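Side-chain contacts in MupZ (Pseudomonas fluorescens, PDB 6FXD), which probably acts as an epoxide hydrolase in mupirocin biosynthesis, in a reaction cascade with a Rieske oxygenase that creates oxygen heterocycles: residues A[76-81]-A[110-115]; A[38-43]-A[62-67]; A[34-39]-A[96-101]; A[52-57]-A[85-90]. All coordinates share one frame; numbering follows the deposited sequence. Where two conformers were deposited one is given.

Contact 1. Residues A[76-81]-A[110-115]; sequences SDAQGL and REELDK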
loop_
_atom_site.group_PDB
_atom_site.type_symbol
_atom_site.label_atom_id
_atom_site.label_comp_id
_atom_site.label_asym_id
_atom_site.label_seq_id
_atom_site.Cartn_x
_atom_site.Cartn_y
_atom_site.Cartn_z
ATOM N N SER A 76 14.129 -8.758 8.698
ATOM C CA SER A 76 13.055 -9.146 7.788
ATOM C C SER A 76 11.668 -8.819 8.337
ATOM O O SER A 76 10.721 -8.711 7.548
ATOM C CB SER A 76 13.184 -10.616 7.382
ATOM O OG SER A 76 13.185 -11.450 8.518
ATOM N N ASP A 77 11.524 -8.690 9.657
ATOM C CA ASP A 77 10.266 -8.291 10.285
ATOM C C ASP A 77 10.562 -7.852 11.717
ATOM O O ASP A 77 11.711 -7.870 12.165
ATOM C CB ASP A 77 9.219 -9.411 10.209
ATOM C CG ASP A 77 9.687 -10.716 10.856
ATOM O OD1 ASP A 77 10.621 -10.699 11.684
ATOM O OD2 ASP A 77 9.094 -11.769 10.544
ATOM N N ALA A 78 9.501 -7.466 12.440
ATOM C CA ALA A 78 9.669 -6.969 13.803
ATOM C C ALA A 78 10.263 -8.039 14.703
ATOM O O ALA A 78 11.090 -7.739 15.572
ATOM C CB ALA A 78 8.318 -6.503 14.355
ATOM N N GLN A 79 9.853 -9.293 14.502
ATOM C CA GLN A 79 10.398 -10.395 15.284
ATOM C C GLN A 79 11.912 -10.499 15.129
ATOM O O GLN A 79 12.611 -10.830 16.092
ATOM C CB GLN A 79 9.725 -11.708 14.884
ATOM C CG GLN A 79 10.046 -12.872 15.822
ATOM C CD GLN A 79 9.624 -12.609 17.254
ATOM O OE1 GLN A 79 8.470 -12.288 17.525
ATOM N NE2 GLN A 79 10.569 -12.739 18.182
ATOM N N GLY A 80 12.441 -10.214 13.937
ATOM C CA GLY A 80 13.889 -10.229 13.773
ATOM C C GLY A 80 14.583 -9.222 14.670
ATOM O O GLY A 80 15.650 -9.503 15.231
ATOM N N LEU A 81 14.006 -8.026 14.802
ATOM C CA LEU A 81 14.597 -7.015 15.676
ATOM C C LEU A 81 14.521 -7.454 17.134
ATOM O O LEU A 81 15.491 -7.296 17.886
ATOM C CB LEU A 81 13.947 -5.638 15.435
ATOM C CG LEU A 81 14.407 -4.452 16.299
ATOM C CD1 LEU A 81 15.930 -4.346 16.400
ATOM C CD2 LEU A 81 13.821 -3.123 15.797
ATOM N N ARG A 110 3.326 0.106 9.913
ATOM C CA ARG A 110 2.610 0.298 11.176
ATOM C C ARG A 110 2.373 -1.023 11.905
ATOM O O ARG A 110 2.567 -1.110 13.125
ATOM C CB ARG A 110 1.284 1.022 10.922
ATOM C CG ARG A 110 0.416 1.145 12.176
ATOM C CD ARG A 110 -0.919 1.789 11.865
ATOM N NE ARG A 110 -0.736 3.132 11.328
ATOM C CZ ARG A 110 -1.726 3.902 10.889
ATOM N NH1 ARG A 110 -2.976 3.459 10.923
ATOM N NH2 ARG A 110 -1.468 5.112 10.414
ATOM N N GLU A 111 1.970 -2.065 11.175
ATOM C CA GLU A 111 1.586 -3.323 11.807
ATOM C C GLU A 111 2.778 -4.001 12.473
ATOM O O GLU A 111 2.613 -4.701 13.481
ATOM C CB GLU A 111 0.960 -4.250 10.765
ATOM C CG GLU A 111 0.415 -5.547 11.318
ATOM C CD GLU A 111 -0.456 -6.277 10.315
ATOM O OE1 GLU A 111 -0.978 -5.613 9.396
ATOM O OE2 GLU A 111 -0.608 -7.511 10.436
ATOM N N GLU A 112 3.980 -3.821 11.924
ATOM C CA GLU A 112 5.163 -4.370 12.574
ATOM C C GLU A 112 5.635 -3.482 13.718
ATOM O O GLU A 112 6.049 -3.984 14.769
ATOM C CB GLU A 112 6.279 -4.577 11.547
ATOM C CG GLU A 112 5.975 -5.629 10.487
ATOM C CD GLU A 112 5.788 -7.016 11.076
ATOM O OE1 GLU A 112 6.725 -7.507 11.732
ATOM O OE2 GLU A 112 4.702 -7.617 10.901
ATOM N N LEU A 113 5.575 -2.158 13.541
ATOM C CA LEU A 113 6.013 -1.269 14.611
ATOM C C LEU A 113 5.119 -1.395 15.840
ATOM O O LEU A 113 5.592 -1.204 16.968
ATOM C CB LEU A 113 6.085 0.179 14.124
ATOM C CG LEU A 113 7.481 0.689 13.724
ATOM C CD1 LEU A 113 8.186 -0.311 12.820
ATOM C CD2 LEU A 113 7.421 2.062 13.066
ATOM N N ASP A 114 3.831 -1.704 15.646
ATOM C CA ASP A 114 2.953 -1.979 16.780
ATOM C C ASP A 114 3.513 -3.083 17.671
ATOM O O ASP A 114 3.298 -3.062 18.887
ATOM C CB ASP A 114 1.554 -2.363 16.281
ATOM C CG ASP A 114 0.767 -1.171 15.745
ATOM O OD1 ASP A 114 1.183 -0.018 15.970
ATOM O OD2 ASP A 114 -0.273 -1.395 15.090
ATOM N N LYS A 115 4.227 -4.052 17.090
ATOM C CA LYS A 115 4.822 -5.139 17.867
ATOM C C LYS A 115 6.079 -4.714 18.610
ATOM O O LYS A 115 6.541 -5.464 19.484
ATOM C CB LYS A 115 5.135 -6.327 16.954
ATOM C CG LYS A 115 3.933 -6.850 16.165
ATOM C CD LYS A 115 4.362 -7.846 15.084
ATOM C CE LYS A 115 3.168 -8.262 14.226
ATOM N NZ LYS A 115 3.527 -9.198 13.118
HETATM O O HOH W 1 7.171 -9.907 13.188
#
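A78, the first residue of helix 78-94, lies against E112 in the short helix 110-113, and their CA atoms come within 5.3 Å of each other. The meeting point is the N-terminal end of helix 78-94, where backbone N-H groups need acceptors from outside the helix. D77 supplies one as the N-cap: with CG set between its own backbone N and carbonyl carbon (chi1 58°), OD1 accepts from G80 N at 2.9 Å, nearly in line with the C-O bond. E112 supplies the next from across the contact. A78 N gives its hydrogen to E112 OE1 at 2.9 Å, an almost straight bond (165°) that uses the anti lone pair of that oxygen. A water carries the same OE1 one residue further, donating to it and accepting from Q79 N. Two bonds therefore grip OE1, one direct and one through the water. The methyl of A78 fills the space beside the polar link, its CB 3.2 Å from E112 OE1 and 4.1 Å from K115 CB. Bent at chi2, the E112 chain turns its second oxygen back to its own segment, where K115 NZ forms a salt bridge with OE2 at 3.0 Å, on the syn side but 33° out of the carboxylate plane. Around this meeting point, E112 also touches R22 and C24, A78 rests on L116, and L81 and L113 pack down on strands 24-31 and 100-108, with L113 reaching strand 126-135 too.

Contact 2. Residues A[38-43]-A[62-67]; sequences EAFKAY and FSFNGT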
loop_
_atom_site.group_PDB
_atom_site.type_symbol
_atom_site.label_atom_id
_atom_site.label_comp_id
_atom_site.label_asym_id
_atom_site.label_seq_id
_atom_site.Cartn_x
_atom_site.Cartn_y
_atom_site.Cartn_z
ATOM N N GLU A 38 38.686 4.027 19.047
ATOM C CA GLU A 38 39.314 2.851 18.433
ATOM C C GLU A 38 38.841 1.555 19.088
ATOM O O GLU A 38 38.661 0.531 18.408
ATOM C CB GLU A 38 40.842 2.963 18.467
ATOM C CG GLU A 38 41.393 4.094 17.606
ATOM C CD GLU A 38 40.804 4.107 16.203
ATOM O OE1 GLU A 38 40.717 3.026 15.574
ATOM O OE2 GLU A 38 40.422 5.204 15.731
ATOM N N ALA A 39 38.626 1.585 20.403
ATOM C CA ALA A 39 38.048 0.428 21.077
ATOM C C ALA A 39 36.626 0.159 20.586
ATOM O O ALA A 39 36.235 -0.998 20.398
ATOM C CB ALA A 39 38.074 0.625 22.596
ATOM N N PHE A 40 35.821 1.215 20.417
ATOM C CA PHE A 40 34.484 1.036 19.866
ATOM C C PHE A 40 34.535 0.360 18.501
ATOM O O PHE A 40 33.803 -0.600 18.245
ATOM C CB PHE A 40 33.791 2.399 19.776
ATOM C CG PHE A 40 32.341 2.335 19.329
ATOM C CD1 PHE A 40 32.012 2.241 17.987
ATOM C CD2 PHE A 40 31.316 2.366 20.268
ATOM C CE1 PHE A 40 30.684 2.165 17.576
ATOM C CE2 PHE A 40 29.968 2.304 19.861
ATOM C CZ PHE A 40 29.654 2.199 18.529
ATOM N N LYS A 41 35.412 0.845 17.616
ATOM C CA LYS A 41 35.529 0.242 16.290
ATOM C C LYS A 41 35.969 -1.223 16.358
ATOM O O LYS A 41 35.506 -2.056 15.571
ATOM C CB LYS A 41 36.463 1.083 15.425
ATOM C CG LYS A 41 35.857 2.455 15.111
ATOM C CD LYS A 41 36.709 3.249 14.119
ATOM C CE LYS A 41 36.039 4.604 13.770
ATOM N NZ LYS A 41 36.676 5.234 12.597
ATOM N N ALA A 42 36.859 -1.562 17.293
ATOM C CA ALA A 42 37.254 -2.961 17.457
ATOM C C ALA A 42 36.062 -3.820 17.870
ATOM O O ALA A 42 35.877 -4.938 17.358
ATOM C CB ALA A 42 38.370 -3.042 18.491
ATOM N N TYR A 43 35.267 -3.339 18.831
ATOM C CA TYR A 43 34.106 -4.105 19.270
ATOM C C TYR A 43 33.071 -4.266 18.169
ATOM O O TYR A 43 32.234 -5.160 18.240
ATOM C CB TYR A 43 33.465 -3.470 20.493
ATOM C CG TYR A 43 33.972 -4.036 21.762
ATOM C CD1 TYR A 43 33.532 -5.271 22.199
ATOM C CD2 TYR A 43 34.907 -3.354 22.516
ATOM C CE1 TYR A 43 34.008 -5.812 23.377
ATOM C CE2 TYR A 43 35.391 -3.888 23.699
ATOM C CZ TYR A 43 34.935 -5.115 24.119
ATOM O OH TYR A 43 35.409 -5.644 25.302
ATOM N N PHE A 62 28.190 -0.599 10.467
ATOM C CA PHE A 62 28.573 0.553 11.277
ATOM C C PHE A 62 29.238 1.617 10.410
ATOM O O PHE A 62 30.115 1.307 9.592
ATOM C CB PHE A 62 29.547 0.153 12.393
ATOM C CG PHE A 62 28.908 -0.621 13.507
ATOM C CD1 PHE A 62 28.238 0.030 14.553
ATOM C CD2 PHE A 62 28.963 -2.010 13.515
ATOM C CE1 PHE A 62 27.666 -0.702 15.590
ATOM C CE2 PHE A 62 28.379 -2.734 14.539
ATOM C CZ PHE A 62 27.734 -2.088 15.566
ATOM N N SER A 63 28.851 2.875 10.620
ATOM C CA SER A 63 29.401 4.021 9.900
ATOM C C SER A 63 29.745 5.123 10.892
ATOM O O SER A 63 29.238 5.147 12.013
ATOM C CB SER A 63 28.395 4.612 8.905
ATOM O OG SER A 63 27.923 3.625 8.020
ATOM N N PHE A 64 30.588 6.059 10.460
ATOM C CA PHE A 64 31.119 7.075 11.363
ATOM C C PHE A 64 31.196 8.439 10.702
ATOM O O PHE A 64 31.605 8.567 9.542
ATOM C CB PHE A 64 32.510 6.662 11.909
ATOM C CG PHE A 64 32.460 5.381 12.698
ATOM C CD1 PHE A 64 32.587 4.148 12.051
ATOM C CD2 PHE A 64 32.245 5.404 14.065
ATOM C CE1 PHE A 64 32.483 2.975 12.757
ATOM C CE2 PHE A 64 32.171 4.211 14.789
ATOM C CZ PHE A 64 32.279 3.005 14.120
ATOM N N ASN A 65 30.760 9.448 11.451
ATOM C CA ASN A 65 30.948 10.857 11.137
ATOM C C ASN A 65 31.856 11.367 12.255
ATOM O O ASN A 65 31.382 11.892 13.266
ATOM C CB ASN A 65 29.599 11.551 11.144
ATOM C CG ASN A 65 29.689 13.018 10.744
ATOM O OD1 ASN A 65 30.743 13.500 10.348
ATOM N ND2 ASN A 65 28.563 13.724 10.817
ATOM N N GLY A 66 33.161 11.183 12.079
ATOM C CA GLY A 66 34.110 11.452 13.153
ATOM C C GLY A 66 33.831 10.572 14.363
ATOM O O GLY A 66 33.871 9.337 14.291
ATOM N N THR A 67 33.562 11.188 15.516
ATOM C CA THR A 67 33.229 10.429 16.718
ATOM C C THR A 67 31.734 10.121 16.842
ATOM O O THR A 67 31.312 9.542 17.848
ATOM C CB THR A 67 33.734 11.137 17.984
ATOM O OG1 THR A 67 33.130 12.432 18.070
ATOM C CG2 THR A 67 35.243 11.329 17.948
HETATM O O HOH W 2 35.784 8.018 12.773
#
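The aliphatic chain of K41 lies across one face of the F64 ring while F40 meets the same ring at its rim. K41 CE sits almost exactly over the centre, 3.7 Å from the centroid, a CH-pi contact. Further along, K41 NZ is 4.5 Å from the centroid of the F64 ring, still over the face, which adds a cation-pi interaction. Extended beyond CG, the lysine chain runs over the ring antiparallel to the phenylalanine side chain. Its ammonium group goes on to a salt bridge with E131 of the third subunit and to a water, which in turn donates to G66 O.

F40 approaches differently. With CG anti to the backbone N (chi1 -175°), its ring drops from the helix toward the strand and brings CD1 to 3.8 Å from F64 CE2, in the plane of the F64 ring. The two rings are nearly perpendicular (89°), yet meet only along their margins, so this is not a T-shaped stack. F62 completes the apolar group, its CD1 4.4 Å from F40 CE1. An alanine at F64 would leave the K41 chain without the flat surface beneath it, and is likely to open a gap beside the F40 rim.

The axes of 38-43 and 62-65 run nearly antiparallel (161°) and approach to 10.6 Å. This is the first helix packed on the second strand of a ferredoxin-like fold, here with strand 126-135 added beside 100-108, at a sheet edge that continues antiparallel into the third subunit.

Contact 3. Residues A[34-39]-A[96-101]; sequences ERHLEA and FHLASI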
loop_
_atom_site.group_PDB
_atom_site.type_symbol
_atom_site.label_atom_id
_atom_site.label_comp_id
_atom_site.label_asym_id
_atom_site.label_seq_id
_atom_site.Cartn_x
_atom_site.Cartn_y
_atom_site.Cartn_z
ATOM N N GLU A 34 36.432 10.462 22.156
ATOM C CA GLU A 34 37.584 10.206 21.294
ATOM C C GLU A 34 38.500 9.133 21.878
ATOM O O GLU A 34 39.022 8.287 21.144
ATOM C CB GLU A 34 38.350 11.507 21.039
ATOM C CG GLU A 34 39.492 11.349 20.043
ATOM C CD GLU A 34 40.758 12.052 20.486
ATOM O OE1 GLU A 34 41.335 11.636 21.515
ATOM O OE2 GLU A 34 41.184 13.006 19.798
ATOM N N ARG A 35 38.694 9.143 23.201
ATOM C CA ARG A 35 39.590 8.179 23.831
ATOM C C ARG A 35 39.083 6.746 23.720
ATOM O O ARG A 35 39.861 5.808 23.932
ATOM C CB ARG A 35 39.818 8.563 25.295
ATOM C CG ARG A 35 38.606 8.362 26.185
ATOM C CD ARG A 35 38.766 9.040 27.542
ATOM N NE ARG A 35 37.518 9.003 28.296
ATOM C CZ ARG A 35 36.544 9.900 28.162
ATOM N NH1 ARG A 35 36.691 10.921 27.332
ATOM N NH2 ARG A 35 35.430 9.791 28.874
ATOM N N HIS A 36 37.815 6.545 23.370
ATOM C CA HIS A 36 37.220 5.225 23.225
ATOM C C HIS A 36 36.932 4.852 21.776
ATOM O O HIS A 36 36.418 3.756 21.529
ATOM C CB HIS A 36 35.898 5.137 23.999
ATOM C CG HIS A 36 36.044 5.275 25.480
ATOM N ND1 HIS A 36 37.143 4.803 26.170
ATOM C CD2 HIS A 36 35.220 5.818 26.409
ATOM C CE1 HIS A 36 36.992 5.058 27.458
ATOM N NE2 HIS A 36 35.835 5.672 27.629
ATOM N N LEU A 37 37.229 5.734 20.814
ATOM C CA LEU A 37 36.774 5.514 19.444
ATOM C C LEU A 37 37.383 4.252 18.836
ATOM O O LEU A 37 36.687 3.473 18.180
ATOM C CB LEU A 37 37.074 6.744 18.577
ATOM C CG LEU A 37 36.611 6.681 17.107
ATOM C CD1 LEU A 37 35.099 6.528 17.038
ATOM C CD2 LEU A 37 37.070 7.883 16.275
ATOM N N GLU A 38 38.686 4.027 19.047
ATOM C CA GLU A 38 39.314 2.851 18.433
ATOM C C GLU A 38 38.841 1.555 19.088
ATOM O O GLU A 38 38.661 0.531 18.408
ATOM C CB GLU A 38 40.842 2.963 18.467
ATOM C CG GLU A 38 41.393 4.094 17.606
ATOM C CD GLU A 38 40.804 4.107 16.203
ATOM O OE1 GLU A 38 40.717 3.026 15.574
ATOM O OE2 GLU A 38 40.422 5.204 15.731
ATOM N N ALA A 39 38.626 1.585 20.403
ATOM C CA ALA A 39 38.048 0.428 21.077
ATOM C C ALA A 39 36.626 0.159 20.586
ATOM O O ALA A 39 36.235 -0.998 20.398
ATOM C CB ALA A 39 38.074 0.625 22.596
ATOM N N PHE A 96 29.037 -1.653 27.108
ATOM C CA PHE A 96 28.180 -0.562 27.558
ATOM C C PHE A 96 28.939 0.741 27.766
ATOM O O PHE A 96 28.397 1.819 27.513
ATOM C CB PHE A 96 27.502 -0.991 28.867
ATOM C CG PHE A 96 26.375 -0.091 29.324
ATOM C CD1 PHE A 96 25.135 -0.132 28.706
ATOM C CD2 PHE A 96 26.548 0.752 30.405
ATOM C CE1 PHE A 96 24.094 0.679 29.142
ATOM C CE2 PHE A 96 25.514 1.564 30.847
ATOM C CZ PHE A 96 24.284 1.527 30.212
ATOM N N HIS A 97 30.194 0.662 28.199
ATOM C CA HIS A 97 30.887 1.831 28.723
ATOM C C HIS A 97 31.606 2.662 27.664
ATOM O O HIS A 97 32.134 3.729 27.993
ATOM C CB HIS A 97 31.849 1.413 29.842
ATOM C CG HIS A 97 31.156 0.831 31.034
ATOM N ND1 HIS A 97 30.291 1.560 31.819
ATOM C CD2 HIS A 97 31.180 -0.416 31.560
ATOM C CE1 HIS A 97 29.820 0.791 32.787
ATOM N NE2 HIS A 97 30.344 -0.414 32.652
ATOM N N LEU A 98 31.613 2.229 26.404
ATOM C CA LEU A 98 32.409 2.908 25.386
ATOM C C LEU A 98 31.706 4.103 24.752
ATOM O O LEU A 98 32.378 4.937 24.135
ATOM C CB LEU A 98 32.822 1.912 24.296
ATOM C CG LEU A 98 33.774 0.836 24.806
ATOM C CD1 LEU A 98 34.106 -0.073 23.649
ATOM C CD2 LEU A 98 35.024 1.473 25.413
ATOM N N ALA A 99 30.390 4.186 24.867
ATOM C CA ALA A 99 29.652 5.228 24.170
ATOM C C ALA A 99 28.280 5.368 24.809
ATOM O O ALA A 99 27.878 4.561 25.647
ATOM C CB ALA A 99 29.518 4.885 22.687
ATOM N N SER A 100 27.562 6.408 24.400
ATOM C CA SER A 100 26.161 6.544 24.766
ATOM C C SER A 100 25.325 6.659 23.499
ATOM O O SER A 100 25.786 7.170 22.474
ATOM C CB SER A 100 25.923 7.740 25.696
ATOM O OG SER A 100 26.412 8.933 25.125
ATOM N N ILE A 101 24.112 6.130 23.555
ATOM C CA ILE A 101 23.190 6.236 22.431
ATOM C C ILE A 101 22.387 7.513 22.621
ATOM O O ILE A 101 21.714 7.684 23.646
ATOM C CB ILE A 101 22.277 5.007 22.333
ATOM C CG1 ILE A 101 23.108 3.812 21.854
ATOM C CG2 ILE A 101 21.169 5.262 21.321
ATOM C CD1 ILE A 101 22.381 2.481 21.829
#
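Two turns at one end of the fold meet where H36, next in the chain to L37 of helix 37-51, packs on L98, in the connection from helix 78-94 to strand 100-108. Methyl CD2 of L98 stands over one face of the H36 imidazole, 4.2 Å from its centroid and 25° off the ring normal, a CH-pi contact. Across the opposite face lies the aliphatic CG of R35, so the ring is sandwiched between two hydrocarbon groups. H36 keeps CG anti to its carbonyl carbon (chi1 -64°), which presents the ring to the leucine. In this ferredoxin-like fold the segments lead into the first helix and out of the second, toward strand 100-108, and L98 is where the second connection reaches the first helix: its other methyl, CD1, comes 4.2 Å from A39 CB and also touches Y43, while the neighbouring A99 rests on F40. A glycine in place of H36 would probably leave L98 CD2 without the ring it lies over and open a gap between it and the R35 chain. The backbone is close too, with H36 CB 3.5 Å from L98 O, a carbonyl oxygen that the contact buries without any hydrogen-bonding partner in the model.

Contact 4. Residues A[52-57]-A[85-90]; sequences SKEPGC and LVNIAE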
loop_
_atom_site.group_PDB
_atom_site.type_symbol
_atom_site.label_atom_id
_atom_site.label_comp_id
_atom_site.label_asym_id
_atom_site.label_seq_id
_atom_site.Cartn_x
_atom_site.Cartn_y
_atom_site.Cartn_z
ATOM N N SER A 52 25.592 -11.752 12.788
ATOM C CA SER A 52 25.569 -12.436 11.500
ATOM C C SER A 52 24.945 -13.819 11.568
ATOM O O SER A 52 24.604 -14.374 10.516
ATOM C CB SER A 52 26.979 -12.549 10.906
ATOM O OG SER A 52 27.770 -13.502 11.593
ATOM N N LYS A 53 24.783 -14.385 12.760
ATOM C CA LYS A 53 24.153 -15.685 12.928
ATOM C C LYS A 53 22.640 -15.597 13.102
ATOM O O LYS A 53 21.989 -16.631 13.271
ATOM C CB LYS A 53 24.787 -16.415 14.111
ATOM C CG LYS A 53 26.235 -16.771 13.840
ATOM C CD LYS A 53 27.159 -16.238 14.906
ATOM C CE LYS A 53 27.538 -17.345 15.858
ATOM N NZ LYS A 53 28.481 -16.861 16.892
ATOM N N GLU A 54 22.071 -14.396 13.075
ATOM C CA GLU A 54 20.624 -14.235 13.207
ATOM C C GLU A 54 19.943 -14.447 11.862
ATOM O O GLU A 54 20.183 -13.664 10.924
ATOM C CB GLU A 54 20.285 -12.839 13.716
ATOM C CG GLU A 54 20.844 -12.526 15.102
ATOM C CD GLU A 54 20.707 -11.057 15.464
ATOM O OE1 GLU A 54 19.893 -10.341 14.810
ATOM O OE2 GLU A 54 21.402 -10.625 16.410
ATOM N N PRO A 55 19.040 -15.424 11.742
ATOM C CA PRO A 55 18.342 -15.624 10.461
ATOM C C PRO A 55 17.560 -14.416 9.998
ATOM O O PRO A 55 17.439 -14.198 8.785
ATOM C CB PRO A 55 17.401 -16.809 10.753
ATOM C CG PRO A 55 17.973 -17.475 11.935
ATOM C CD PRO A 55 18.619 -16.410 12.756
ATOM N N GLY A 56 17.029 -13.627 10.924
ATOM C CA GLY A 56 16.214 -12.480 10.602
ATOM C C GLY A 56 16.966 -11.218 10.251
ATOM O O GLY A 56 16.345 -10.221 9.876
ATOM N N CYS A 57 18.291 -11.204 10.358
ATOM C CA CYS A 57 19.066 -10.003 10.075
ATOM C C CYS A 57 19.521 -10.003 8.616
ATOM O O CYS A 57 20.209 -10.928 8.176
ATOM C CB CYS A 57 20.263 -9.866 11.016
ATOM S SG CYS A 57 21.180 -8.331 10.672
ATOM N N LEU A 85 17.673 -8.110 19.878
ATOM C CA LEU A 85 17.722 -7.582 21.235
ATOM C C LEU A 85 18.116 -8.666 22.227
ATOM O O LEU A 85 18.956 -8.436 23.103
ATOM C CB LEU A 85 16.345 -7.023 21.591
ATOM C CG LEU A 85 16.280 -5.774 22.457
ATOM C CD1 LEU A 85 16.793 -4.607 21.645
ATOM C CD2 LEU A 85 14.851 -5.529 22.909
ATOM N N VAL A 86 17.522 -9.855 22.100
ATOM C CA VAL A 86 17.859 -10.963 22.991
ATOM C C VAL A 86 19.275 -11.459 22.725
ATOM O O VAL A 86 20.028 -11.774 23.660
ATOM C CB VAL A 86 16.831 -12.102 22.847
ATOM C CG1 VAL A 86 17.268 -13.321 23.660
ATOM C CG2 VAL A 86 15.445 -11.628 23.272
ATOM N N ASN A 87 19.649 -11.568 21.446
ATOM C CA ASN A 87 20.947 -12.136 21.082
ATOM C C ASN A 87 22.092 -11.268 21.586
ATOM O O ASN A 87 23.126 -11.779 22.047
ATOM C CB ASN A 87 21.020 -12.270 19.556
ATOM C CG ASN A 87 22.317 -12.907 19.063
ATOM O OD1 ASN A 87 22.792 -13.891 19.626
ATOM N ND2 ASN A 87 22.863 -12.371 17.979
ATOM N N ILE A 88 21.920 -9.948 21.513
ATOM C CA ILE A 88 22.991 -8.999 21.762
ATOM C C ILE A 88 23.003 -8.488 23.189
ATOM O O ILE A 88 23.895 -7.712 23.548
ATOM C CB ILE A 88 22.900 -7.835 20.749
ATOM C CG1 ILE A 88 24.299 -7.387 20.326
ATOM C CG2 ILE A 88 22.019 -6.689 21.289
ATOM C CD1 ILE A 88 24.917 -8.301 19.286
ATOM N N ALA A 89 22.045 -8.913 24.023
ATOM C CA ALA A 89 21.884 -8.302 25.338
ATOM C C ALA A 89 23.163 -8.396 26.148
ATOM O O ALA A 89 23.603 -7.406 26.750
ATOM C CB ALA A 89 20.723 -8.963 26.079
ATOM N N GLU A 90 23.783 -9.576 26.153
ATOM C CA GLU A 90 24.996 -9.780 26.930
ATOM C C GLU A 90 26.147 -8.920 26.418
ATOM O O GLU A 90 26.879 -8.326 27.220
ATOM C CB GLU A 90 25.358 -11.261 26.927
ATOM C CG GLU A 90 24.395 -12.124 27.707
ATOM C CD GLU A 90 23.433 -12.854 26.799
ATOM O OE1 GLU A 90 23.829 -13.149 25.652
ATOM O OE2 GLU A 90 22.291 -13.133 27.218
#
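E54 reaches from the turn before strand 57-65 to N87 on helix 78-94, joining the loop after the first helix of the ferredoxin-like fold to its second helix. The bond from CA to CB already heads for that helix, and from CB the chain runs on extended (chi2 169°). CG passes beside the asparagine amide, 3.5 Å from N87 ND2. The carboxylate then ends in OE2, which accepts from N87 ND2 at 2.8 Å through its anti lone pair, the N-H pointing fairly straight at it (158°). N87 comes from the opposite direction, CG anti to its backbone N, and its amide plane stands 81° to the carboxylate plane; the oxygen nonetheless lies close to the amide plane, as suits an N-H donor. OE2 also approaches N87 CB, at 3.6 Å.

Both ends of the bond have second partners. H84, one helical turn earlier than N87, shares OE2 through ND1, so two groups of helix 78-94 hold that oxygen, while N87 ND2 also donates to K50 O of helix 37-51. The asparagine amide thus bridges the glutamate and the end of the first helix, and its rotation is fixed by two acceptors. E54 also packs on Y75 of strand 68-75. Its backbone closes a type I beta turn as C57 N donates to E54 O at 3.2 Å, the same oxygen that R136 of the third subunit reaches with NH2.

Overall arrangement
Contacts 2 and 3 form one cluster, on the opposite side of the chain's centre from contact 1 (28 to 29 Å between centres); contact 4 lies 15 Å from contact 1 and 20 to 21 Å from the other two, centre to centre. Starting from the same part of helix 37-51, contacts 2 and 3 have centres 8 Å apart and merge: Y43 CD2 lies 3.6 Å from L98 CD1. Contacts 1 and 4 share helix 78-94; the turn of 52-57 meets the loop after strand 68-75, S76 N and G56 O being 2.9 Å apart, a probable hydrogen bond. Both contact 2 and contact 4 touch the third subunit, whereas R110 and E111 of contact 1 exchange salt bridges with the second.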